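Local coordinates for protein acetoacetate decarboxylase (Sphingomonas wittichii, PDB 5UPB) that is an acetoacetate decarboxylase-like lyase that probably acts on small oxo acids through a Schiff-base intermediate, as in the decarboxylases of its family, at residues Q40-A45 against P100-V105; A45-A50 against S197-V202; W115-P120 against G250-L255; A129-Y134 against G139-G144; F156-L161 against E227-F232. All blocks are in the same frame, centred on the assembly; numbering follows the deposited sequence.

Contact 1. Residues Q40-A45 against P100-V105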
# COMPACT_ATOMS: atom_id res chain seq x y z
N GLN A 40 18.76 -18.72 -21.20
CA GLN A 40 18.26 -18.75 -22.57
C GLN A 40 16.78 -19.12 -22.61
O GLN A 40 16.02 -18.61 -23.44
CB GLN A 40 19.07 -19.73 -23.43
CG GLN A 40 18.60 -19.76 -24.89
CD GLN A 40 18.98 -18.48 -25.66
OE1 GLN A 40 20.16 -18.10 -25.71
NE2 GLN A 40 17.98 -17.82 -26.25
N ALA A 41 16.35 -20.02 -21.72
CA ALA A 41 14.94 -20.43 -21.67
C ALA A 41 14.00 -19.25 -21.41
O ALA A 41 12.82 -19.31 -21.76
CB ALA A 41 14.78 -21.51 -20.61
N LEU A 42 14.48 -18.19 -20.76
CA LEU A 42 13.66 -17.02 -20.51
C LEU A 42 13.67 -16.03 -21.66
O LEU A 42 12.90 -15.06 -21.64
CB LEU A 42 14.13 -16.29 -19.25
CG LEU A 42 14.08 -17.06 -17.95
CD1 LEU A 42 14.68 -16.19 -16.82
CD2 LEU A 42 12.62 -17.50 -17.65
N LEU A 43 14.58 -16.21 -22.62
CA LEU A 43 14.67 -15.21 -23.67
C LEU A 43 13.67 -15.51 -24.76
O LEU A 43 13.53 -16.66 -25.17
CB LEU A 43 16.06 -15.18 -24.29
CG LEU A 43 17.16 -14.73 -23.35
CD1 LEU A 43 18.53 -14.87 -24.03
CD2 LEU A 43 16.89 -13.30 -22.97
N PRO A 44 13.02 -14.49 -25.30
CA PRO A 44 12.17 -14.72 -26.47
C PRO A 44 13.01 -15.08 -27.69
O PRO A 44 14.21 -14.83 -27.77
CB PRO A 44 11.47 -13.38 -26.67
CG PRO A 44 12.40 -12.37 -26.11
CD PRO A 44 13.07 -13.06 -24.94
N ALA A 45 12.35 -15.73 -28.64
CA ALA A 45 13.02 -16.20 -29.85
C ALA A 45 13.69 -15.04 -30.58
O ALA A 45 13.12 -13.96 -30.73
CB ALA A 45 12.01 -16.88 -30.77
N PRO A 100 15.18 -7.42 -20.06
CA PRO A 100 14.74 -7.37 -18.64
C PRO A 100 13.59 -8.35 -18.38
O PRO A 100 12.41 -7.99 -18.33
CB PRO A 100 14.34 -5.90 -18.47
CG PRO A 100 13.83 -5.53 -19.84
CD PRO A 100 14.59 -6.34 -20.86
N ALA A 101 13.96 -9.61 -18.14
CA ALA A 101 12.98 -10.71 -18.07
C ALA A 101 11.95 -10.50 -16.98
O ALA A 101 10.75 -10.69 -17.22
CB ALA A 101 13.72 -12.03 -17.82
N PHE A 102 12.39 -10.20 -15.76
CA PHE A 102 11.49 -10.02 -14.63
C PHE A 102 11.67 -8.60 -14.09
O PHE A 102 12.75 -8.27 -13.60
CB PHE A 102 11.78 -11.01 -13.50
CG PHE A 102 11.75 -12.47 -13.90
CD1 PHE A 102 11.11 -12.89 -15.03
CD2 PHE A 102 12.37 -13.40 -13.10
CE1 PHE A 102 11.09 -14.23 -15.36
CE2 PHE A 102 12.37 -14.72 -13.44
CZ PHE A 102 11.72 -15.13 -14.57
N VAL A 103 10.60 -7.83 -14.09
CA VAL A 103 10.57 -6.46 -13.58
C VAL A 103 9.35 -6.29 -12.70
O VAL A 103 8.25 -6.73 -13.06
CB VAL A 103 10.53 -5.44 -14.73
CG1 VAL A 103 10.60 -3.99 -14.20
CG2 VAL A 103 11.66 -5.72 -15.71
N TRP A 104 9.54 -5.65 -11.54
CA TRP A 104 8.45 -5.27 -10.64
C TRP A 104 8.55 -3.77 -10.40
O TRP A 104 9.64 -3.24 -10.15
CB TRP A 104 8.52 -6.04 -9.29
CG TRP A 104 8.45 -7.56 -9.42
CD1 TRP A 104 7.32 -8.35 -9.29
CD2 TRP A 104 9.54 -8.45 -9.70
NE1 TRP A 104 7.66 -9.67 -9.46
CE2 TRP A 104 9.01 -9.76 -9.72
CE3 TRP A 104 10.91 -8.28 -9.93
CZ2 TRP A 104 9.79 -10.88 -9.96
CZ3 TRP A 104 11.70 -9.40 -10.16
CH2 TRP A 104 11.12 -10.70 -10.17
N VAL A 105 7.41 -3.08 -10.52
CA VAL A 105 7.33 -1.63 -10.40
C VAL A 105 6.15 -1.34 -9.49
O VAL A 105 5.26 -2.19 -9.30
CB VAL A 105 7.19 -0.95 -11.81
CG1 VAL A 105 5.85 -1.29 -12.49
CG2 VAL A 105 7.36 0.54 -11.73

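Contact 2. Residues A45-A50 against S197-V202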
# COMPACT_ATOMS: atom_id res chain seq x y z
N ALA A 45 12.35 -15.73 -28.64
CA ALA A 45 13.02 -16.20 -29.85
C ALA A 45 13.69 -15.04 -30.58
O ALA A 45 13.12 -13.96 -30.73
CB ALA A 45 12.01 -16.88 -30.77
N GLY A 46 14.94 -15.26 -30.99
CA GLY A 46 15.69 -14.26 -31.73
C GLY A 46 16.75 -13.58 -30.90
O GLY A 46 17.61 -12.88 -31.47
N LEU A 47 16.73 -13.76 -29.58
CA LEU A 47 17.76 -13.26 -28.68
C LEU A 47 18.62 -14.42 -28.21
O LEU A 47 18.12 -15.49 -27.87
CB LEU A 47 17.17 -12.54 -27.47
CG LEU A 47 16.30 -11.32 -27.75
CD1 LEU A 47 15.87 -10.66 -26.43
CD2 LEU A 47 17.04 -10.35 -28.66
N LYS A 48 19.92 -14.17 -28.17
CA LYS A 48 20.89 -15.18 -27.78
C LYS A 48 21.55 -14.73 -26.49
O LYS A 48 21.98 -13.58 -26.37
CB LYS A 48 21.94 -15.38 -28.88
CG LYS A 48 22.85 -16.59 -28.70
CD LYS A 48 22.09 -17.89 -28.89
CE LYS A 48 23.02 -19.08 -29.01
NZ LYS A 48 22.27 -20.35 -29.19
N VAL A 49 21.57 -15.62 -25.50
CA VAL A 49 22.16 -15.27 -24.23
C VAL A 49 23.65 -14.97 -24.45
O VAL A 49 24.30 -15.54 -25.34
CB VAL A 49 21.91 -16.40 -23.22
CG1 VAL A 49 22.70 -17.68 -23.60
CG2 VAL A 49 22.24 -15.96 -21.81
N ALA A 50 24.21 -14.11 -23.61
CA ALA A 50 25.65 -13.87 -23.66
C ALA A 50 26.29 -14.92 -22.77
O ALA A 50 25.82 -16.06 -22.75
CB ALA A 50 26.01 -12.44 -23.24
N SER A 197 2.75 -10.25 -30.94
CA SER A 197 3.98 -10.82 -30.38
C SER A 197 5.16 -10.39 -31.25
O SER A 197 5.36 -10.90 -32.35
CB SER A 197 3.89 -12.34 -30.29
OG SER A 197 5.09 -12.84 -29.71
N GLU A 198 5.97 -9.47 -30.75
CA GLU A 198 7.07 -8.96 -31.56
C GLU A 198 8.24 -8.51 -30.69
O GLU A 198 8.07 -7.96 -29.59
CB GLU A 198 6.63 -7.80 -32.47
CG GLU A 198 5.96 -6.64 -31.71
CD GLU A 198 5.14 -5.73 -32.59
OE1 GLU A 198 4.82 -6.09 -33.74
OE2 GLU A 198 4.74 -4.65 -32.10
N LEU A 199 9.43 -8.78 -31.20
CA LEU A 199 10.67 -8.31 -30.59
C LEU A 199 10.86 -6.86 -30.94
O LEU A 199 10.69 -6.46 -32.10
CB LEU A 199 11.83 -9.19 -31.09
CG LEU A 199 13.21 -9.14 -30.46
CD1 LEU A 199 13.14 -9.74 -29.07
CD2 LEU A 199 14.18 -9.96 -31.33
N VAL A 200 11.25 -6.06 -29.93
CA VAL A 200 11.45 -4.63 -30.11
C VAL A 200 12.80 -4.26 -29.52
O VAL A 200 13.38 -4.99 -28.72
CB VAL A 200 10.32 -3.81 -29.44
CG1 VAL A 200 8.97 -4.14 -30.04
CG2 VAL A 200 10.27 -4.10 -27.94
N GLU A 201 13.29 -3.08 -29.89
CA GLU A 201 14.58 -2.56 -29.42
C GLU A 201 14.39 -1.13 -28.95
O GLU A 201 13.71 -0.35 -29.62
CB GLU A 201 15.62 -2.58 -30.54
CG GLU A 201 16.99 -2.18 -30.10
CD GLU A 201 17.94 -2.10 -31.27
OE1 GLU A 201 17.52 -2.32 -32.41
OE2 GLU A 201 19.10 -1.74 -31.05
N VAL A 202 14.81 -0.82 -27.72
CA VAL A 202 14.79 0.55 -27.23
C VAL A 202 16.22 1.08 -27.20
O VAL A 202 17.12 0.42 -26.67
CB VAL A 202 14.09 0.67 -25.87
CG1 VAL A 202 14.70 -0.23 -24.92
CG2 VAL A 202 14.19 2.07 -25.36

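Contact 3. Residues W115-P120 against G250-L255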
# COMPACT_ATOMS: atom_id res chain seq x y z
N TRP A 115 5.02 -2.44 -20.70
CA TRP A 115 4.48 -3.52 -21.52
C TRP A 115 4.39 -3.09 -22.98
O TRP A 115 4.65 -3.88 -23.89
CB TRP A 115 3.09 -3.96 -21.02
CG TRP A 115 3.04 -4.94 -19.88
CD1 TRP A 115 3.67 -4.85 -18.67
CD2 TRP A 115 2.26 -6.16 -19.82
NE1 TRP A 115 3.36 -5.94 -17.87
CE2 TRP A 115 2.49 -6.75 -18.55
CE3 TRP A 115 1.41 -6.81 -20.72
CZ2 TRP A 115 1.90 -7.96 -18.16
CZ3 TRP A 115 0.83 -8.01 -20.33
CH2 TRP A 115 1.08 -8.57 -19.06
N LEU A 116 3.99 -1.83 -23.22
CA LEU A 116 3.84 -1.35 -24.59
C LEU A 116 5.15 -1.36 -25.34
O LEU A 116 5.17 -1.48 -26.57
CB LEU A 116 3.27 0.06 -24.60
CG LEU A 116 1.82 0.12 -24.09
CD1 LEU A 116 1.41 1.59 -23.79
CD2 LEU A 116 0.88 -0.47 -25.14
N ASN A 117 6.24 -1.21 -24.61
CA ASN A 117 7.58 -1.24 -25.17
C ASN A 117 8.26 -2.58 -24.91
O ASN A 117 9.50 -2.68 -25.03
CB ASN A 117 8.36 -0.08 -24.55
CG ASN A 117 8.04 1.26 -25.21
OD1 ASN A 117 7.72 1.32 -26.40
ND2 ASN A 117 8.01 2.33 -24.41
N GLY A 118 7.48 -3.61 -24.53
CA GLY A 118 7.98 -4.96 -24.44
C GLY A 118 8.76 -5.28 -23.20
O GLY A 118 9.53 -6.25 -23.21
N TYR A 119 8.67 -4.44 -22.17
CA TYR A 119 9.27 -4.71 -20.87
C TYR A 119 8.28 -5.51 -20.04
O TYR A 119 7.21 -4.98 -19.72
CB TYR A 119 9.52 -3.42 -20.13
CG TYR A 119 10.66 -2.56 -20.56
CD1 TYR A 119 10.54 -1.71 -21.65
CD2 TYR A 119 11.84 -2.50 -19.81
CE1 TYR A 119 11.57 -0.87 -22.04
CE2 TYR A 119 12.90 -1.66 -20.19
CZ TYR A 119 12.75 -0.84 -21.30
OH TYR A 119 13.77 0.01 -21.70
N PRO A 120 8.57 -6.72 -19.66
CA PRO A 120 7.61 -7.48 -18.84
C PRO A 120 7.62 -6.98 -17.40
O PRO A 120 8.62 -7.14 -16.70
CB PRO A 120 8.12 -8.92 -18.94
CG PRO A 120 9.11 -8.94 -20.04
CD PRO A 120 9.71 -7.56 -20.06
N GLY A 250 11.93 7.04 -26.30
CA GLY A 250 10.62 7.11 -26.91
C GLY A 250 10.00 5.72 -27.00
O GLY A 250 10.21 4.89 -26.11
N GLY A 251 9.24 5.43 -28.04
CA GLY A 251 8.78 4.07 -28.25
C GLY A 251 9.87 3.16 -28.78
O GLY A 251 10.76 3.56 -29.53
N ALA A 252 9.78 1.90 -28.38
CA ALA A 252 10.68 0.87 -28.88
C ALA A 252 10.37 0.53 -30.34
O ALA A 252 9.21 0.42 -30.74
CB ALA A 252 10.57 -0.38 -28.01
N THR A 253 11.43 0.37 -31.14
CA THR A 253 11.30 0.02 -32.55
C THR A 253 11.09 -1.48 -32.70
O THR A 253 11.79 -2.30 -32.09
CB THR A 253 12.55 0.44 -33.34
OG1 THR A 253 12.74 1.84 -33.21
CG2 THR A 253 12.39 0.12 -34.84
N ARG A 254 10.17 -1.83 -33.56
CA ARG A 254 9.93 -3.24 -33.85
C ARG A 254 11.07 -3.80 -34.68
O ARG A 254 11.45 -3.22 -35.70
CB ARG A 254 8.60 -3.40 -34.59
CG ARG A 254 8.36 -4.80 -35.13
CD ARG A 254 7.08 -4.83 -35.95
NE ARG A 254 7.18 -5.83 -37.01
CZ ARG A 254 6.73 -7.07 -36.91
NH1 ARG A 254 6.11 -7.47 -35.80
NH2 ARG A 254 6.90 -7.91 -37.93
N LEU A 255 11.58 -4.97 -34.28
CA LEU A 255 12.60 -5.71 -35.01
C LEU A 255 12.01 -6.80 -35.90
O LEU A 255 12.37 -6.90 -37.07
CB LEU A 255 13.60 -6.34 -34.04
CG LEU A 255 14.43 -5.39 -33.20
CD1 LEU A 255 15.17 -6.19 -32.11
CD2 LEU A 255 15.41 -4.64 -34.09

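Contact 4. Residues A129-Y134 against G139-G144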
# COMPACT_ATOMS: atom_id res chain seq x y z
N ALA A 129 16.93 2.20 -0.38
CA ALA A 129 17.40 3.07 0.68
C ALA A 129 18.87 3.40 0.46
O ALA A 129 19.70 2.49 0.39
CB ALA A 129 17.23 2.45 2.06
N ARG A 130 19.17 4.67 0.35
CA ARG A 130 20.56 5.18 0.34
C ARG A 130 20.73 6.20 1.44
O ARG A 130 19.77 6.88 1.84
CB ARG A 130 20.96 5.77 -1.02
CG ARG A 130 20.62 4.84 -2.12
CD ARG A 130 21.37 5.12 -3.43
NE ARG A 130 21.37 6.50 -3.83
CZ ARG A 130 22.20 7.02 -4.74
NH1 ARG A 130 23.12 6.26 -5.38
NH2 ARG A 130 22.10 8.30 -5.03
N PRO A 131 21.94 6.31 1.99
CA PRO A 131 22.18 7.28 3.07
C PRO A 131 22.02 8.71 2.59
O PRO A 131 22.62 9.14 1.59
CB PRO A 131 23.61 6.97 3.49
CG PRO A 131 24.28 6.42 2.24
CD PRO A 131 23.18 5.66 1.53
N HIS A 132 21.23 9.47 3.32
CA HIS A 132 21.00 10.84 2.93
C HIS A 132 22.23 11.69 3.27
O HIS A 132 22.75 11.61 4.39
CB HIS A 132 19.76 11.39 3.64
CG HIS A 132 19.30 12.70 3.10
ND1 HIS A 132 19.97 13.88 3.31
CD2 HIS A 132 18.22 13.01 2.34
CE1 HIS A 132 19.33 14.86 2.70
NE2 HIS A 132 18.25 14.36 2.12
N PRO A 133 22.72 12.52 2.35
CA PRO A 133 23.95 13.29 2.63
C PRO A 133 23.86 14.18 3.86
O PRO A 133 24.89 14.52 4.46
CB PRO A 133 24.13 14.15 1.37
CG PRO A 133 23.40 13.47 0.32
CD PRO A 133 22.23 12.76 0.98
N TYR A 134 22.66 14.63 4.22
CA TYR A 134 22.53 15.46 5.41
C TYR A 134 22.40 14.69 6.71
O TYR A 134 22.33 15.32 7.77
CB TYR A 134 21.32 16.38 5.32
CG TYR A 134 21.48 17.56 4.39
CD1 TYR A 134 21.76 17.39 3.02
CD2 TYR A 134 21.44 18.85 4.89
CE1 TYR A 134 21.89 18.49 2.18
CE2 TYR A 134 21.60 19.95 4.07
CZ TYR A 134 21.82 19.77 2.72
OH TYR A 134 21.98 20.87 1.89
N GLY A 139 26.40 10.44 7.15
CA GLY A 139 26.75 11.10 5.93
C GLY A 139 26.07 10.39 4.76
O GLY A 139 25.19 9.54 4.92
N GLY A 140 26.46 10.82 3.57
CA GLY A 140 25.95 10.28 2.33
C GLY A 140 26.82 9.16 1.80
O GLY A 140 27.49 8.44 2.56
N LEU A 141 26.86 9.05 0.48
CA LEU A 141 27.69 8.04 -0.17
C LEU A 141 29.17 8.39 0.00
O LEU A 141 29.59 9.52 -0.22
CB LEU A 141 27.32 7.92 -1.65
CG LEU A 141 25.91 7.37 -1.84
CD1 LEU A 141 25.50 7.58 -3.28
CD2 LEU A 141 25.88 5.88 -1.48
N ARG A 142 29.93 7.40 0.44
CA ARG A 142 31.35 7.49 0.76
C ARG A 142 31.87 6.08 0.98
O ARG A 142 31.11 5.12 1.09
CB ARG A 142 31.55 8.32 2.04
CG ARG A 142 30.90 7.67 3.26
CD ARG A 142 31.00 8.48 4.52
NE ARG A 142 30.32 9.77 4.47
CZ ARG A 142 30.62 10.79 5.27
NH1 ARG A 142 31.59 10.68 6.17
NH2 ARG A 142 29.95 11.93 5.16
N GLU A 143 33.17 5.98 1.13
CA GLU A 143 33.73 4.71 1.53
C GLU A 143 33.09 4.27 2.84
O GLU A 143 32.94 5.06 3.77
CB GLU A 143 35.23 4.87 1.73
CG GLU A 143 35.98 5.38 0.54
CD GLU A 143 37.47 5.43 0.80
OE1 GLU A 143 37.86 5.12 1.94
OE2 GLU A 143 38.24 5.85 -0.10
N GLY A 144 32.64 3.02 2.89
CA GLY A 144 32.00 2.56 4.09
C GLY A 144 30.50 2.74 4.16
O GLY A 144 29.88 2.14 5.03
O HOH W 1 27.44 13.65 3.36

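Contact 5. Residues F156-L161 against E227-F232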
# COMPACT_ATOMS: atom_id res chain seq x y z
N PHE A 156 5.36 -12.15 -0.73
CA PHE A 156 6.59 -12.91 -0.87
C PHE A 156 7.76 -11.96 -1.14
O PHE A 156 7.71 -11.17 -2.08
CB PHE A 156 6.51 -13.92 -2.00
CG PHE A 156 5.35 -14.90 -1.86
CD1 PHE A 156 5.45 -16.00 -1.05
CD2 PHE A 156 4.16 -14.67 -2.54
CE1 PHE A 156 4.39 -16.88 -0.92
CE2 PHE A 156 3.10 -15.54 -2.42
CZ PHE A 156 3.19 -16.63 -1.60
N THR A 157 8.82 -12.09 -0.36
CA THR A 157 10.07 -11.44 -0.75
C THR A 157 10.52 -11.99 -2.10
O THR A 157 10.64 -13.20 -2.28
CB THR A 157 11.15 -11.71 0.29
OG1 THR A 157 10.66 -11.38 1.60
CG2 THR A 157 12.37 -10.86 -0.06
N LEU A 158 10.78 -11.09 -3.04
CA LEU A 158 11.27 -11.50 -4.35
C LEU A 158 12.79 -11.54 -4.38
O LEU A 158 13.39 -12.58 -4.68
CB LEU A 158 10.75 -10.54 -5.41
CG LEU A 158 9.21 -10.47 -5.50
CD1 LEU A 158 8.83 -9.19 -6.25
CD2 LEU A 158 8.67 -11.72 -6.16
N PHE A 159 13.44 -10.41 -4.09
CA PHE A 159 14.87 -10.46 -3.84
C PHE A 159 15.30 -9.26 -3.01
O PHE A 159 14.54 -8.31 -2.82
CB PHE A 159 15.69 -10.58 -5.13
CG PHE A 159 15.64 -9.39 -6.05
CD1 PHE A 159 16.58 -8.35 -5.96
CD2 PHE A 159 14.69 -9.32 -7.07
CE1 PHE A 159 16.56 -7.28 -6.84
CE2 PHE A 159 14.66 -8.24 -7.95
CZ PHE A 159 15.62 -7.21 -7.84
N ARG A 160 16.47 -9.41 -2.40
CA ARG A 160 17.11 -8.35 -1.63
C ARG A 160 18.48 -8.08 -2.24
O ARG A 160 19.15 -9.01 -2.69
CB ARG A 160 17.31 -8.74 -0.18
CG ARG A 160 16.08 -9.31 0.49
CD ARG A 160 16.47 -10.09 1.73
NE ARG A 160 17.04 -9.23 2.76
CZ ARG A 160 17.70 -9.69 3.82
NH1 ARG A 160 17.90 -11.00 3.96
NH2 ARG A 160 18.16 -8.85 4.72
N LEU A 161 18.86 -6.81 -2.27
CA LEU A 161 20.17 -6.36 -2.76
C LEU A 161 20.77 -5.40 -1.77
O LEU A 161 20.06 -4.65 -1.09
CB LEU A 161 20.10 -5.58 -4.06
CG LEU A 161 19.67 -6.19 -5.36
CD1 LEU A 161 19.89 -5.13 -6.43
CD2 LEU A 161 20.45 -7.46 -5.64
N GLU A 227 6.07 -16.91 -9.34
CA GLU A 227 7.27 -16.32 -9.93
C GLU A 227 8.21 -17.45 -10.29
O GLU A 227 8.01 -18.59 -9.87
CB GLU A 227 7.98 -15.37 -8.97
CG GLU A 227 7.12 -14.25 -8.43
CD GLU A 227 6.84 -13.18 -9.47
OE1 GLU A 227 7.23 -13.37 -10.65
OE2 GLU A 227 6.24 -12.14 -9.11
N ALA A 228 9.28 -17.13 -10.99
CA ALA A 228 10.26 -18.13 -11.40
C ALA A 228 11.66 -17.66 -11.04
O ALA A 228 12.59 -17.75 -11.85
CB ALA A 228 10.17 -18.43 -12.90
N LEU A 229 11.82 -17.18 -9.81
CA LEU A 229 13.08 -16.61 -9.34
C LEU A 229 14.19 -17.63 -9.32
O LEU A 229 15.36 -17.26 -9.43
CB LEU A 229 12.88 -16.01 -7.95
CG LEU A 229 11.92 -14.83 -7.93
CD1 LEU A 229 11.26 -14.64 -6.56
CD2 LEU A 229 12.67 -13.59 -8.34
N GLU A 230 13.85 -18.92 -9.20
CA GLU A 230 14.85 -19.97 -9.18
C GLU A 230 15.69 -19.98 -10.45
O GLU A 230 16.77 -20.57 -10.46
CB GLU A 230 14.17 -21.33 -8.97
CG GLU A 230 13.64 -21.54 -7.53
CD GLU A 230 12.33 -20.77 -7.22
OE1 GLU A 230 11.62 -20.33 -8.17
OE2 GLU A 230 12.01 -20.59 -6.02
N CYS A 231 15.21 -19.41 -11.56
CA CYS A 231 16.00 -19.33 -12.78
C CYS A 231 17.31 -18.55 -12.59
O CYS A 231 18.26 -18.77 -13.35
CB CYS A 231 15.16 -18.70 -13.89
SG CYS A 231 13.74 -19.67 -14.31
N PHE A 232 17.38 -17.68 -11.59
CA PHE A 232 18.56 -16.87 -11.31
C PHE A 232 19.31 -17.37 -10.07
O PHE A 232 20.24 -16.71 -9.61
CB PHE A 232 18.18 -15.40 -11.15
CG PHE A 232 17.73 -14.75 -12.44
CD1 PHE A 232 16.41 -14.78 -12.83
CD2 PHE A 232 18.64 -14.07 -13.23
CE1 PHE A 232 16.00 -14.18 -14.01
CE2 PHE A 232 18.24 -13.46 -14.41
CZ PHE A 232 16.92 -13.52 -14.80

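Contact 1. Residues Q40-A45 against P100-V105
Ala101 is the first residue of the strand segment to meet Leu42, at the end of helix 36-42. Their CA atoms lie 6.8 Å apart. The methyl of Ala101 points at the helix end, and its CB stands 4.4 Å from CD1 of Leu42. This is a loose apolar touch. Phe102 comes next and makes the closer contact. Its CB does not aim at the helix, but the ring swings over so that its far end, CZ, reaches both branches of the leucine. CZ lies 3.9 Å from Leu42 CD1 and 4.0 Å from Leu42 CD2. The two side chains cross at about a right angle, and the CD1 methyl comes to the ring obliquely. Leu42 holds its CG beside the backbone N (chi1 -61°) with CD1 anti to CA, which extends the fork toward the strand. Next to it in the helix segment, Leu43 N is bonded to Gln40 O at 2.9 Å. Ala101 and Phe102 form a classic beta bulge, both facing Leu86 on the neighbouring strand 80-92. The bulge lets two successive residues serve the same side, and the chain turns a corner at Phe102. The Phe102 ring also stacks on Phe6 of a second subunit, while Leu42 packs on Thr8 of that subunit and on Phe232 of its own chain. Beyond the corner, Val103 and Val105 run along strand 121-123, both bonded through their backbones to Lys122.

Contact 2. Residues A45-A50 against S197-V202
Leu47 and Leu199 meet through their branched ends. The CB of Leu47 leaves the backbone toward strand 196-202. Its CG lies beside the backbone N (chi1 -60°), which carries the fork onto the other leucine. CG is 3.8 Å from Leu199 CD1. The CD1 methyl of Leu47 touches that same methyl at 3.9 Å. The CD2 methyl reaches the second branch, with Leu199 CD2 3.9 Å away. Leu199 CD2 also lies 4.2 Å from Ala45 O, a carbonyl that the contact buries and that finds no polar partner in the model. At Gly46 the backbone has phi 105°. A CB there would be jammed against the carbonyl O of Ala45, which by itself calls for glycine, and it would also be tight against Leu199 CD2. With only an alanine in place of Leu47, both methyls of Leu199 would probably lose their main neighbour across the contact and gain room to turn. The pair packs the loop before strand 48-50 against strand 196-202. Leu47 also rests on Cys90 and His92 of strand 80-92 and on Phe181 of strand 179-186. Leu199 shares His92 and is flanked by Leu255 and Glu256 of strand 253-257.

Contact 3. Residues W115-P120 against G250-L255
A Schellman motif ends helix 108-116, and the contact begins where the chain leaves that helix. Gly118, at positive phi, is the C-prime residue. Its N is bonded to Trp115 O at 2.9 Å, and Tyr119 N is bonded to Gly114 O. Asn117, the first residue to leave helical angles, makes the link to the other segment. Its OD1 accepts the backbone N-H of Ala252 over 2.9 Å. The N-H points almost straight at the oxygen, at 175°. The donor stands well above the carboxamide plane, 61° out of it. With CG beside the backbone N (chi1 -79°), the amide is turned toward the incoming chain. OD1 also lies 3.5 Å from Gly251 CA. The methyl of Ala252 tucks alongside the asparagine, with CB 3.7 Å from Asn117 OD1 and 3.9 Å from Asn117 O. A second subunit adds to the grip. Gln193 NE2 of that subunit donates to Asn117 OD1 and also to Ala252 O, so the asparagine oxygen takes two bonds and one foreign amide bridges both segments. Beyond Ala252 the chain enters strand 253-257, where Thr253 and Leu255 pair with strand 196-202. This is a helix C-terminus of the glycine-ended Schellman type, tied by an asparagine side chain to the start of strand 253-257 at a subunit interface.

Contact 4. Residues A129-Y134 against G139-G144
Leu141 makes the apolar part of the contact with Arg130 and Pro131. Its CG lies beside the backbone N (chi1 -66°), which brings the fork to both residues. CD1 sits over one face of the Arg130 guanidinium, offset toward the rim, and is 3.4 Å from NH1. That NH1 is bonded to Thr242, so the leucine lies on a group already held. The other methyl, CD2, approaches Pro131 CD at 4.0 Å. Shortening Leu141 to an alanine removes the methyl over one guanidinium face and is likely to open a gap beside the Pro131 ring. The backbones also come very close. Gly140 CA lies 3.6 Å from Pro133 CA. Pro131 CB rests against Gly139 O at 3.3 Å. Two carbonyl oxygens, His132 O and Gly139 O, approach to 3.2 Å. Polar bonding between the two arms of this loop runs through a water. It donates to Pro133 O over 2.9 Å and accepts from Gly140 N. Within the first segment, Tyr134 N is bonded to His132 ND1 nearly in the ring plane. His132 NE2 is bonded to Asp26 of a third subunit. The two facing carbonyls are both acceptors and cannot bond each other, so the water does the joining, and the close approach depends on glycine at 140, where a side chain would clash.

Contact 5. Residues F156-L161 against E227-F232
A leucine methyl presses on a backbone carbonyl at the heart of this contact. Leu229 CD1 lies 3.5 Å from Leu158 O and 3.8 Å from Leu158 CA, so it packs on the strand backbone itself. The spot is a classic beta bulge, where Leu158 and Phe159 both face Cys151 of strand 146-153. The leucine side chains also meet, with Leu158 CD2 3.9 Å from Leu229 CD1. That same CD2 methyl turns to the second partner, Glu227. It touches Glu227 CG at 3.7 Å and comes alongside the carboxylate, with OE2 at 3.8 Å. The two side chains slant past each other. Glu227 bends at its second torsion (chi2 -73°), which brings the carboxylate alongside Leu158 CD2. Its oxygens find polar partners away from this strand. OE1 forms a salt bridge with Lys122, and OE2 accepts from Trp104 NE1. These two bonds fix the flat group while the Leu158 CD2 methyl lies against CG and the side of the carboxylate. Leu229 opens a 3-10 turn at 229-232, in which Phe232 N is bonded to Leu229 O at 3.0 Å. This presents Leu229 to the strand, and Trp104 packs against both leucines. Near the fourth subunit, Thr157 is bonded to its counterpart there. The whole is a bulged strand, 156-166, packed against a short 3-10 turn in the loop after strand 206-221, with a buried glutamate-lysine salt bridge beside it.

Contacts 1, 2 and 3 cluster, their centres about 10 to 13 Å apart. Contacts 1 and 2 share Ala45, and Gln40 ties them by bonding Leu47 O and Val49 N. Contacts 2 and 3 join through neighbouring strands 196-202 and 253-257. Contact 5 lies about 13 Å from contact 1 between centres. Contact 4 stands apart, its centre about 27 Å from that of contact 5 and 32 Å or more from the others. Along the chain, contact 2 crosses contacts 1 and 3. Contact 1 closes before contacts 3, 4 and 5 open, and contact 4 falls within the spans of contacts 2 and 3. Contacts 1, 3 and 5 touch the second subunit, contacts 4 and 5 the third. Regions that build the chain thus also face its neighbours.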